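Local coordinates for protein multiheme cytochrome cf (Carboxydothermus ferrireducens DSM 11255, PDB 6QVM) that probably acts as an extracellular Fe(III) reductase of the S-layer, passing electrons along eleven c-type hemes to insoluble acceptors, at residues T161-S165 against A166-A170; A608-A611 against W612-V616; P68-S71 against T72-P76; A293-K296 against A297-Q300. All coordinates share one frame; numbering follows the deposited sequence.

Contact 1 of 4, residues T161-S165 against A166-A170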
loop_
_atom_site.group_PDB
_atom_site.type_symbol
_atom_site.label_atom_id
_atom_site.label_comp_id
_atom_site.label_asym_id
_atom_site.label_seq_id
_atom_site.Cartn_x
_atom_site.Cartn_y
_atom_site.Cartn_z
ATOM N N THR A 161 -23.656 -19.104 -52.939
ATOM C CA THR A 161 -22.710 -20.208 -53.048
ATOM C C THR A 161 -21.292 -19.723 -53.307
ATOM O O THR A 161 -20.348 -20.497 -53.127
ATOM C CB THR A 161 -23.131 -21.178 -54.152
ATOM O OG1 THR A 161 -22.897 -20.577 -55.432
ATOM C CG2 THR A 161 -24.602 -21.526 -54.017
ATOM N N LYS A 162 -21.121 -18.465 -53.717
ATOM C CA LYS A 162 -19.782 -17.909 -53.872
ATOM C C LYS A 162 -19.084 -17.688 -52.536
ATOM O O LYS A 162 -17.948 -17.198 -52.520
ATOM C CB LYS A 162 -19.837 -16.591 -54.648
ATOM C CG LYS A 162 -19.742 -16.744 -56.153
ATOM C CD LYS A 162 -19.637 -15.390 -56.828
ATOM N N ALA A 163 -19.737 -18.014 -51.426
ATOM C CA ALA A 163 -19.136 -17.925 -50.105
ATOM C C ALA A 163 -18.767 -19.316 -49.617
ATOM O O ALA A 163 -19.503 -20.279 -49.856
ATOM C CB ALA A 163 -20.086 -17.265 -49.105
ATOM N N ALA A 164 -17.623 -19.410 -48.935
ATOM C CA ALA A 164 -17.226 -20.663 -48.319
ATOM C C ALA A 164 -18.321 -21.134 -47.382
ATOM O O ALA A 164 -19.105 -20.332 -46.869
ATOM C CB ALA A 164 -15.909 -20.504 -47.560
ATOM N N SER A 165 -18.367 -22.451 -47.169
ATOM C CA SER A 165 -19.456 -23.064 -46.408
ATOM C C SER A 165 -19.585 -22.456 -45.015
ATOM O O SER A 165 -20.699 -22.235 -44.523
ATOM C CB SER A 165 -19.247 -24.575 -46.321
ATOM O OG SER A 165 -19.239 -25.152 -47.617
ATOM N N ALA A 166 -18.455 -22.152 -44.378
ATOM C CA ALA A 166 -18.484 -21.640 -43.013
ATOM C C ALA A 166 -19.286 -20.344 -42.912
ATOM O O ALA A 166 -20.052 -20.153 -41.962
ATOM C CB ALA A 166 -17.057 -21.436 -42.508
ATOM N N ASN A 167 -19.150 -19.461 -43.899
ATOM C CA ASN A 167 -19.687 -18.110 -43.820
ATOM C C ASN A 167 -21.058 -17.956 -44.470
ATOM O O ASN A 167 -21.618 -16.857 -44.437
ATOM C CB ASN A 167 -18.706 -17.127 -44.472
ATOM C CG ASN A 167 -17.265 -17.384 -44.074
ATOM O OD1 ASN A 167 -16.984 -17.814 -42.956
ATOM N ND2 ASN A 167 -16.343 -17.136 -44.995
ATOM N N GLN A 168 -21.623 -19.025 -45.038
ATOM C CA GLN A 168 -22.816 -18.881 -45.869
ATOM C C GLN A 168 -24.029 -18.474 -45.043
ATOM O O GLN A 168 -24.675 -17.457 -45.319
ATOM C CB GLN A 168 -23.092 -20.181 -46.626
ATOM C CG GLN A 168 -22.252 -20.354 -47.879
ATOM C CD GLN A 168 -22.653 -21.573 -48.684
ATOM O OE1 GLN A 168 -23.304 -22.479 -48.170
ATOM N NE2 GLN A 168 -22.278 -21.593 -49.957
ATOM N N LYS A 169 -24.368 -19.271 -44.031
ATOM C CA LYS A 169 -25.543 -18.964 -43.221
ATOM C C LYS A 169 -25.341 -17.681 -42.425
ATOM O O LYS A 169 -26.292 -16.921 -42.199
ATOM C CB LYS A 169 -25.861 -20.132 -42.295
ATOM C CG LYS A 169 -25.276 -21.460 -42.754
ATOM C CD LYS A 169 -25.968 -22.623 -42.072
ATOM C CE LYS A 169 -27.338 -22.859 -42.670
ATOM N NZ LYS A 169 -28.164 -23.753 -41.821
ATOM N N ALA A 170 -24.107 -17.425 -41.987
ATOM C CA ALA A 170 -23.827 -16.223 -41.204
ATOM C C ALA A 170 -24.033 -14.967 -42.037
ATOM O O ALA A 170 -24.579 -13.967 -41.553
ATOM C CB ALA A 170 -22.403 -16.268 -40.658
#
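Gln168 NE2 lies between two backbone carbonyls, and its hold on each is weak. It reaches Ala163 O at 3.1 Å, with the N-H bent 53° off the straight line, and it also meets the carbonyl of Tyr160. Its approach leaves NE2 only 3.4 Å from Thr161 CA, so the amide lies against the backbone that leads into helix 165-176. The route there is plain: CG stands anti to the carbonyl carbon (chi1 -81°), and the extended chain then runs back past the preceding residues. On the way Gln168 CG passes 3.3 Å from Ala164 O, while Ala163 CB is 4.0 Å from Gln168 CG. The sounder bond belongs to the backbone. Asn167 N donates to Ala164 O at 3.1 Å, coming from above the carbonyl plane, and a longer, weak bond of 3.4 Å joins Gln168 N to Ser165 O. The side chain of Asn167 turns to Gln130 of helix 129-139, whose OE1 takes both Asn167 ND2 and Ala164 N, tying the two helices together. The i to i+3 backbone bonds are those of a helix's opening turn; here, in a part consistent with the S-layer-binding module, Gln168 also folds back on the loop that leads in.

Contact 2 of 4, residues A608-A611 against W612-V616; sequences AVKA and WTDKV. With HEC (heme c), chain O.
Lys610 NZ and the carboxylate of Asp614 form an i to i+4 salt bridge, with NZ at 3.0 Å from OD1 and 3.0 Å from OD2. Both oxygens offer their syn lone pairs, so the ammonium sits in the fork of the carboxylate. Two bends late in the lysine chain, at chi3 (69°) and chi4 (54°), swing NZ round to this place. The helix supplies the spacing: Asp614 N donates to Lys610 O at 2.7 Å, and Thr613 N bonds Val609 O in the same i to i+4 fashion. Round on the heme side, Val609 CG1 meets the heme methyl CMB at 3.6 Å, and Trp612 CB is likewise 3.6 Å from CMA. The indole then runs out along a propionate, its CZ3 3.7 Å from O2A. Val616 CG2 lies 3.5 Å above one indole face, toward the rim, and Trp612 NE1 is held by His656 O, which helps fix the ring's rotation. Farther out, Lys615 NZ pairs with Glu665 of helix 661-672. The helix thus splits its chemistry: apolar carbon against the porphyrin edge and indole along a propionate, and on the side turned from the heme an ion pair that probably neutralises its own charges.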
loop_
_atom_site.group_PDB
_atom_site.type_symbol
_atom_site.label_atom_id
_atom_site.label_comp_id
_atom_site.label_asym_id
_atom_site.label_seq_id
_atom_site.Cartn_x
_atom_site.Cartn_y
_atom_site.Cartn_z
ATOM N N ALA A 608 18.231 -6.843 40.066
ATOM C CA ALA A 608 19.525 -6.735 39.401
ATOM C C ALA A 608 19.581 -5.514 38.489
ATOM O O ALA A 608 20.611 -4.833 38.414
ATOM C CB ALA A 608 19.817 -8.010 38.615
ATOM N N VAL A 609 18.480 -5.216 37.796
ATOM C CA VAL A 609 18.463 -4.073 36.887
ATOM C C VAL A 609 18.359 -2.768 37.666
ATOM O O VAL A 609 19.005 -1.771 37.319
ATOM C CB VAL A 609 17.322 -4.218 35.862
ATOM C CG1 VAL A 609 17.348 -3.059 34.873
ATOM C CG2 VAL A 609 17.415 -5.546 35.153
ATOM N N LYS A 610 17.542 -2.747 38.721
ATOM C CA LYS A 610 17.422 -1.546 39.543
ATOM C C LYS A 610 18.769 -1.134 40.123
ATOM O O LYS A 610 19.070 0.063 40.224
ATOM C CB LYS A 610 16.404 -1.771 40.661
ATOM C CG LYS A 610 15.042 -1.150 40.385
ATOM C CD LYS A 610 14.162 -1.150 41.621
ATOM C CE LYS A 610 14.682 -0.179 42.665
ATOM N NZ LYS A 610 14.848 1.187 42.089
ATOM N N ALA A 611 19.600 -2.111 40.490
ATOM C CA ALA A 611 20.952 -1.845 40.965
ATOM C C ALA A 611 21.704 -0.935 40.006
ATOM O O ALA A 611 22.054 0.192 40.365
ATOM C CB ALA A 611 21.718 -3.154 41.149
ATOM N N TRP A 612 21.946 -1.415 38.782
ATOM C CA TRP A 612 22.655 -0.603 37.798
ATOM C C TRP A 612 21.939 0.718 37.534
ATOM O O TRP A 612 22.592 1.752 37.357
ATOM C CB TRP A 612 22.839 -1.377 36.491
ATOM C CG TRP A 612 23.344 -0.507 35.375
ATOM C CD1 TRP A 612 22.594 0.274 34.540
ATOM C CD2 TRP A 612 24.708 -0.311 34.987
ATOM N NE1 TRP A 612 23.404 0.941 33.657
ATOM C CE2 TRP A 612 24.707 0.597 33.905
ATOM C CE3 TRP A 612 25.929 -0.818 35.443
ATOM C CZ2 TRP A 612 25.879 1.016 33.282
ATOM C CZ3 TRP A 612 27.091 -0.408 34.819
ATOM C CH2 TRP A 612 27.058 0.501 33.749
ATOM N N THR A 613 20.603 0.707 37.492
ATOM C CA THR A 613 19.860 1.892 37.069
ATOM C C THR A 613 19.857 2.970 38.149
ATOM O O THR A 613 20.097 4.143 37.851
ATOM C CB THR A 613 18.437 1.505 36.661
ATOM O OG1 THR A 613 18.319 1.603 35.233
ATOM C CG2 THR A 613 17.404 2.413 37.325
ATOM N N ASP A 614 19.629 2.590 39.411
ATOM C CA ASP A 614 19.771 3.551 40.502
ATOM C C ASP A 614 21.185 4.103 40.533
ATOM O O ASP A 614 21.397 5.318 40.570
ATOM C CB ASP A 614 19.443 2.898 41.845
ATOM C CG ASP A 614 18.002 2.439 41.951
ATOM O OD1 ASP A 614 17.138 3.009 41.258
ATOM O OD2 ASP A 614 17.734 1.510 42.748
ATOM N N LYS A 615 22.165 3.202 40.487
ATOM C CA LYS A 615 23.570 3.570 40.587
ATOM C C LYS A 615 23.989 4.554 39.502
ATOM O O LYS A 615 24.913 5.346 39.712
ATOM C CB LYS A 615 24.396 2.288 40.560
ATOM C CG LYS A 615 25.877 2.439 40.333
ATOM C CD LYS A 615 26.498 1.057 40.217
ATOM C CE LYS A 615 27.965 1.128 39.841
ATOM N NZ LYS A 615 28.153 1.659 38.465
ATOM N N VAL A 616 23.322 4.536 38.351
ATOM C CA VAL A 616 23.626 5.508 37.307
ATOM C C VAL A 616 22.850 6.803 37.533
ATOM O O VAL A 616 23.413 7.888 37.395
ATOM C CB VAL A 616 23.361 4.907 35.910
ATOM C CG1 VAL A 616 23.558 5.963 34.822
ATOM C CG2 VAL A 616 24.293 3.736 35.676
HETATM FE FE HEC O . 22.488 -6.682 29.057
HETATM C CHA HEC O . 25.401 -6.805 30.871
HETATM C CHB HEC O . 21.031 -4.832 31.598
HETATM C CHC HEC O . 19.508 -6.649 27.327
HETATM C CHD HEC O . 23.833 -8.779 26.651
HETATM N NA HEC O . 23.093 -5.967 30.891
HETATM C C1A HEC O . 24.354 -6.112 31.435
HETATM C C2A HEC O . 24.382 -5.413 32.705
HETATM C C3A HEC O . 23.176 -4.866 32.898
HETATM C C4A HEC O . 22.340 -5.210 31.769
HETATM C CMA HEC O . 22.760 -4.024 34.120
HETATM C CAA HEC O . 25.593 -5.297 33.658
HETATM C CBA HEC O . 26.558 -4.300 33.021
HETATM C CGA HEC O . 27.729 -4.010 33.928
HETATM O O1A HEC O . 27.674 -4.362 35.138
HETATM O O2A HEC O . 28.722 -3.414 33.432
HETATM N NB HEC O . 20.643 -5.877 29.386
HETATM C C1B HEC O . 20.247 -5.188 30.523
HETATM C C2B HEC O . 18.843 -4.872 30.392
HETATM C C3B HEC O . 18.421 -5.373 29.213
HETATM C C4B HEC O . 19.542 -6.017 28.558
HETATM C CMB HEC O . 18.019 -4.104 31.455
HETATM C CAB HEC O . 16.992 -5.297 28.641
HETATM C CBB HEC O . 16.690 -3.833 28.281
HETATM N NC HEC O . 21.785 -7.589 27.346
HETATM C C1C HEC O . 20.551 -7.358 26.763
HETATM C C2C HEC O . 20.585 -7.903 25.416
HETATM C C3C HEC O . 21.746 -8.576 25.273
HETATM C C4C HEC O . 22.540 -8.338 26.461
HETATM C CMC HEC O . 19.368 -7.993 24.469
HETATM C CAC HEC O . 22.247 -9.399 24.056
HETATM C CBC HEC O . 22.446 -8.519 22.806
HETATM N ND HEC O . 24.323 -7.638 28.793
HETATM C C1D HEC O . 24.644 -8.470 27.722
HETATM C C2D HEC O . 25.985 -8.963 27.907
HETATM C C3D HEC O . 26.470 -8.343 29.225
HETATM C C4D HEC O . 25.374 -7.539 29.704
HETATM C CMD HEC O . 26.747 -9.914 26.961
HETATM C CAD HEC O . 27.840 -8.533 29.905
HETATM C CBD HEC O . 28.901 -7.776 29.111
HETATM C CGD HEC O . 30.277 -8.251 29.515
HETATM O O1D HEC O . 30.581 -8.253 30.740
HETATM O O2D HEC O . 31.076 -8.616 28.607
#

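Contact 3 of 4, residues P68-S71 against T72-P76; sequences PLTS and TAQIP. With HEC (heme c), chain E.
Gln74 folds its amide back over the preceding residues and uses both ends of it. OE1 takes the N-H of Thr70 at 2.6 Å, within the carbonyl plane, and two weak donors join there, Thr70 OG1 and Ser71 N. NE2 gives a nearly straight bond of 2.9 Å to Pro68 O, which lies almost in the amide plane, so donor and acceptor together keep the group from rotating. Ser71 is the second centre. With OG anti to the backbone N (chi1 165°), the hydroxyl oxygen accepts Ala73 N at 2.9 Å. Ser71 O is taken twice: Ile75 N meets it in plane on a lone pair at 3.3 Å, whereas Gln74 N, at 3.1 Å, stands well above the carbonyl plane. Two further polar groups have partners beyond the loop: Thr72 OG1 bonds the carbonyl of Gly365, and Ile75 O accepts from ND1 of His39, the histidine of a Cys-X-X-Cys-His heme-binding sequence. Both apolar carbon and backbone carbonyls meet the heme: Ile75 CD1 sits over the porphyrin, 3.6 Å from C4A, and Leu69 O and Thr70 O lie against CMA and CBA. Leu69 and Ile75 also touch a second heme, and Thr72 a third. A serine that binds i+2 through OG and i+3 and i+4 through its carbonyl makes an ST motif, here within a heme-packing loop.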
loop_
_atom_site.group_PDB
_atom_site.type_symbol
_atom_site.label_atom_id
_atom_site.label_comp_id
_atom_site.label_asym_id
_atom_site.label_seq_id
_atom_site.Cartn_x
_atom_site.Cartn_y
_atom_site.Cartn_z
ATOM N N PRO A 68 -7.664 26.737 -15.821
ATOM C CA PRO A 68 -6.627 25.841 -16.358
ATOM C C PRO A 68 -6.968 24.373 -16.157
ATOM O O PRO A 68 -7.480 23.967 -15.111
ATOM C CB PRO A 68 -5.369 26.237 -15.570
ATOM C CG PRO A 68 -5.682 27.583 -14.985
ATOM C CD PRO A 68 -7.154 27.603 -14.746
ATOM N N LEU A 69 -6.704 23.584 -17.193
ATOM C CA LEU A 69 -6.883 22.138 -17.141
ATOM C C LEU A 69 -5.615 21.528 -16.557
ATOM O O LEU A 69 -4.557 21.531 -17.199
ATOM C CB LEU A 69 -7.184 21.584 -18.531
ATOM C CG LEU A 69 -8.386 22.206 -19.245
ATOM C CD1 LEU A 69 -8.473 21.711 -20.682
ATOM C CD2 LEU A 69 -9.670 21.913 -18.488
ATOM N N THR A 70 -5.722 21.009 -15.337
ATOM C CA THR A 70 -4.571 20.486 -14.620
ATOM C C THR A 70 -4.712 19.032 -14.208
ATOM O O THR A 70 -3.724 18.444 -13.756
ATOM C CB THR A 70 -4.304 21.310 -13.351
ATOM O OG1 THR A 70 -5.415 21.165 -12.460
ATOM C CG2 THR A 70 -4.105 22.779 -13.686
ATOM N N SER A 71 -5.888 18.435 -14.357
ATOM C CA SER A 71 -6.163 17.180 -13.677
ATOM C C SER A 71 -7.218 16.401 -14.444
ATOM O O SER A 71 -8.074 16.986 -15.113
ATOM C CB SER A 71 -6.637 17.440 -12.244
ATOM O OG SER A 71 -7.242 16.291 -11.677
ATOM N N THR A 72 -7.149 15.075 -14.330
ATOM C CA THR A 72 -8.186 14.211 -14.875
ATOM C C THR A 72 -9.458 14.236 -14.041
ATOM O O THR A 72 -10.440 13.592 -14.421
ATOM C CB THR A 72 -7.684 12.771 -15.012
ATOM O OG1 THR A 72 -6.997 12.388 -13.815
ATOM C CG2 THR A 72 -6.750 12.644 -16.207
ATOM N N ALA A 73 -9.466 14.964 -12.924
ATOM C CA ALA A 73 -10.727 15.246 -12.248
ATOM C C ALA A 73 -11.570 16.218 -13.057
ATOM O O ALA A 73 -12.803 16.155 -13.021
ATOM C CB ALA A 73 -10.461 15.798 -10.849
ATOM N N GLN A 74 -10.919 17.121 -13.792
ATOM C CA GLN A 74 -11.633 18.008 -14.706
ATOM C C GLN A 74 -11.970 17.284 -16.003
ATOM O O GLN A 74 -13.095 17.372 -16.503
ATOM C CB GLN A 74 -10.798 19.256 -15.004
ATOM C CG GLN A 74 -10.301 20.010 -13.778
ATOM C CD GLN A 74 -9.221 21.014 -14.137
ATOM O OE1 GLN A 74 -8.068 20.652 -14.380
ATOM N NE2 GLN A 74 -9.596 22.283 -14.207
ATOM N N ILE A 75 -10.991 16.587 -16.572
ATOM C CA ILE A 75 -11.157 15.910 -17.854
ATOM C C ILE A 75 -10.908 14.416 -17.674
ATOM O O ILE A 75 -9.815 13.921 -17.987
ATOM C CB ILE A 75 -10.235 16.519 -18.923
ATOM C CG1 ILE A 75 -8.838 16.788 -18.352
ATOM C CG2 ILE A 75 -10.837 17.806 -19.450
ATOM C CD1 ILE A 75 -7.807 17.103 -19.415
ATOM N N PRO A 76 -11.884 13.658 -17.175
ATOM C CA PRO A 76 -11.677 12.217 -16.994
ATOM C C PRO A 76 -11.499 11.512 -18.331
ATOM O O PRO A 76 -11.891 12.008 -19.390
ATOM C CB PRO A 76 -12.957 11.752 -16.282
ATOM C CG PRO A 76 -13.627 13.023 -15.797
ATOM C CD PRO A 76 -13.249 14.065 -16.808
HETATM FE FE HEC E . -4.262 14.085 -21.772
HETATM C CHA HEC E . -3.493 13.463 -18.474
HETATM C CHB HEC E . -4.566 17.423 -21.062
HETATM C CHC HEC E . -4.801 14.732 -25.115
HETATM C CHD HEC E . -4.299 10.682 -22.450
HETATM N NA HEC E . -4.054 15.224 -20.095
HETATM C C1A HEC E . -3.772 14.764 -18.824
HETATM C C2A HEC E . -3.806 15.887 -17.911
HETATM C C3A HEC E . -4.118 16.980 -18.627
HETATM C C4A HEC E . -4.278 16.583 -20.010
HETATM C CMA HEC E . -4.273 18.420 -18.097
HETATM C CAA HEC E . -3.555 15.791 -16.386
HETATM C CBA HEC E . -2.284 16.541 -16.002
HETATM C CGA HEC E . -1.068 15.718 -16.332
HETATM O O1A HEC E . -0.030 16.320 -16.710
HETATM O O2A HEC E . -1.134 14.466 -16.214
HETATM N NB HEC E . -4.626 15.755 -22.882
HETATM C C1B HEC E . -4.666 17.046 -22.386
HETATM C C2B HEC E . -4.842 17.946 -23.505
HETATM C C3B HEC E . -4.919 17.207 -24.629
HETATM C C4B HEC E . -4.770 15.812 -24.257
HETATM C CMB HEC E . -4.960 19.481 -23.361
HETATM C CAB HEC E . -5.115 17.719 -26.077
HETATM C CBB HEC E . -3.941 18.616 -26.533
HETATM N NC HEC E . -4.537 12.929 -23.445
HETATM C C1C HEC E . -4.707 13.406 -24.735
HETATM C C2C HEC E . -4.778 12.269 -25.639
HETATM C C3C HEC E . -4.586 11.145 -24.912
HETATM C C4C HEC E . -4.460 11.546 -23.516
HETATM C CMC HEC E . -4.903 12.388 -27.177
HETATM C CAC HEC E . -4.581 9.664 -25.395
HETATM C CBC HEC E . -3.513 9.368 -26.474
HETATM N ND HEC E . -3.950 12.346 -20.642
HETATM C C1D HEC E . -4.013 11.048 -21.150
HETATM C C2D HEC E . -3.721 10.122 -20.083
HETATM C C3D HEC E . -3.473 10.995 -18.847
HETATM C C4D HEC E . -3.631 12.357 -19.287
HETATM C CMD HEC E . -3.665 8.583 -20.171
HETATM C CAD HEC E . -3.103 10.535 -17.425
HETATM C CBD HEC E . -1.582 10.409 -17.385
HETATM C CGD HEC E . -1.112 10.037 -16.002
HETATM O O1D HEC E . -1.609 10.637 -15.010
HETATM O O2D HEC E . -0.226 9.148 -15.901
#

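Contact 4 of 4, residues A293-K296 against A297-Q300; sequences AFDK and AENQ
The ring of Phe294 carries the backbone of Gln300 over one face: the carbonyl O lies there 4.0 Å from CD2, and the N is 3.9 Å above the plane, offset toward the rim. The ring lies at the bend of a beta-hairpin closed by a G1 bulge, where strands 292-295 and 300-303, the latter an edge strand of a five-stranded antiparallel sheet, turn into each other. Water 1 sits at the ring's edge, in its plane. The amide of Asn299 runs alongside in the same direction, turned 79° from the ring, with OD1 3.7 Å from CZ. Trp301 adds an edge-to-face contact, and Leu280 and Leu257 pack on the ring as well. Asp295 and Gln300 form the hydrogen-bonded pair: Asp295 N gives to Gln300 O at 2.8 Å, and Gln300 N returns a bond to Asp295 O at 3.3 Å. Asn299, with positive phi, and Gln300 both face Asp295, which makes the bulge. The aspartate also ties down the turn. With CG anti to the backbone N (chi1 -174°), OD1 accepts Glu298 N at 3.0 Å on its anti side, 21° out of the carboxylate plane, and takes a weak bond from Ala297 N. These two N-H groups probably ease the nearness of the Glu298 carboxylate, whose side chain crosses that of Asp295 at about a right angle. Lys296 reaches away instead, to Asn275 and Ser276. Water 1 bridges the turn, donating to Lys296 O at 3.1 Å and to Asn299 OD1 at 2.8 Å.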
loop_
_atom_site.group_PDB
_atom_site.type_symbol
_atom_site.label_atom_id
_atom_site.label_comp_id
_atom_site.label_asym_id
_atom_site.label_seq_id
_atom_site.Cartn_x
_atom_site.Cartn_y
_atom_site.Cartn_z
ATOM N N ALA A 293 -2.168 -28.244 9.642
ATOM C CA ALA A 293 -1.532 -27.123 8.974
ATOM C C ALA A 293 -0.286 -27.633 8.261
ATOM O O ALA A 293 0.203 -28.729 8.543
ATOM C CB ALA A 293 -1.170 -26.016 9.970
ATOM N N PHE A 294 0.223 -26.840 7.324
ATOM C CA PHE A 294 1.451 -27.178 6.616
ATOM C C PHE A 294 2.558 -26.255 7.102
ATOM O O PHE A 294 2.458 -25.032 6.965
ATOM C CB PHE A 294 1.284 -27.066 5.103
ATOM C CG PHE A 294 2.407 -27.692 4.326
ATOM C CD1 PHE A 294 3.499 -26.940 3.931
ATOM C CD2 PHE A 294 2.372 -29.036 3.999
ATOM C CE1 PHE A 294 4.538 -27.516 3.221
ATOM C CE2 PHE A 294 3.409 -29.621 3.294
ATOM C CZ PHE A 294 4.494 -28.860 2.904
ATOM N N ASP A 295 3.606 -26.842 7.672
ATOM C CA ASP A 295 4.765 -26.090 8.140
ATOM C C ASP A 295 5.765 -25.957 6.995
ATOM O O ASP A 295 6.289 -26.964 6.510
ATOM C CB ASP A 295 5.391 -26.787 9.347
ATOM C CG ASP A 295 6.509 -25.979 9.979
ATOM O OD1 ASP A 295 7.600 -25.888 9.372
ATOM O OD2 ASP A 295 6.298 -25.432 11.083
ATOM N N LYS A 296 6.041 -24.719 6.572
ATOM C CA LYS A 296 6.883 -24.513 5.398
ATOM C C LYS A 296 8.341 -24.867 5.661
ATOM O O LYS A 296 9.037 -25.309 4.741
ATOM C CB LYS A 296 6.766 -23.066 4.914
ATOM C CG LYS A 296 5.392 -22.710 4.362
ATOM C CD LYS A 296 5.316 -21.274 3.873
ATOM C CE LYS A 296 4.009 -21.032 3.141
ATOM N NZ LYS A 296 3.845 -19.616 2.719
ATOM N N ALA A 297 8.819 -24.690 6.895
ATOM C CA ALA A 297 10.235 -24.903 7.164
ATOM C C ALA A 297 10.583 -26.385 7.147
ATOM O O ALA A 297 11.568 -26.784 6.518
ATOM C CB ALA A 297 10.626 -24.261 8.492
ATOM N N GLU A 298 9.800 -27.220 7.834
ATOM C CA GLU A 298 10.092 -28.648 7.882
ATOM C C GLU A 298 9.278 -29.454 6.884
ATOM O O GLU A 298 9.276 -30.686 6.967
ATOM C CB GLU A 298 9.897 -29.205 9.296
ATOM C CG GLU A 298 8.466 -29.293 9.784
ATOM C CD GLU A 298 8.401 -29.579 11.268
ATOM O OE1 GLU A 298 7.582 -30.423 11.687
ATOM O OE2 GLU A 298 9.183 -28.962 12.018
ATOM N N ASN A 299 8.590 -28.792 5.948
ATOM C CA ASN A 299 7.995 -29.447 4.783
ATOM C C ASN A 299 6.923 -30.467 5.166
ATOM O O ASN A 299 6.759 -31.486 4.486
ATOM C CB ASN A 299 9.080 -30.124 3.932
ATOM C CG ASN A 299 8.873 -29.925 2.452
ATOM O OD1 ASN A 299 8.122 -29.046 2.035
ATOM N ND2 ASN A 299 9.553 -30.734 1.643
ATOM N N GLN A 300 6.168 -30.209 6.235
ATOM C CA GLN A 300 5.396 -31.273 6.865
ATOM C C GLN A 300 3.993 -30.827 7.249
ATOM O O GLN A 300 3.772 -29.678 7.643
ATOM C CB GLN A 300 6.107 -31.787 8.119
ATOM C CG GLN A 300 6.664 -33.192 7.975
ATOM C CD GLN A 300 7.827 -33.452 8.912
ATOM O OE1 GLN A 300 7.682 -33.403 10.132
ATOM N NE2 GLN A 300 8.997 -33.706 8.339
HETATM O O HOH W 1 7.934 -26.235 2.033
#

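In the fold
The four contacts are separate local folds strung along a long chain, in the order contact 3, contact 1, contact 4, contact 2, and none touches another. Contacts 2 and 3 both press on hemes, yet their centres are about 64 Å apart, on opposite sides of the chain's centre, so they serve well-separated parts of the heme array. Contact 4 stays off the cofactors: the side chain of Lys296 stops about 8 Å from a heme. Contact 1 is the outlier, about 55 Å from the chain's centre, about 50 Å from contact 3 and about 97 Å from contact 2, centre to centre, consistent with a modular protein in which contact 1 probably belongs to the S-layer-binding part.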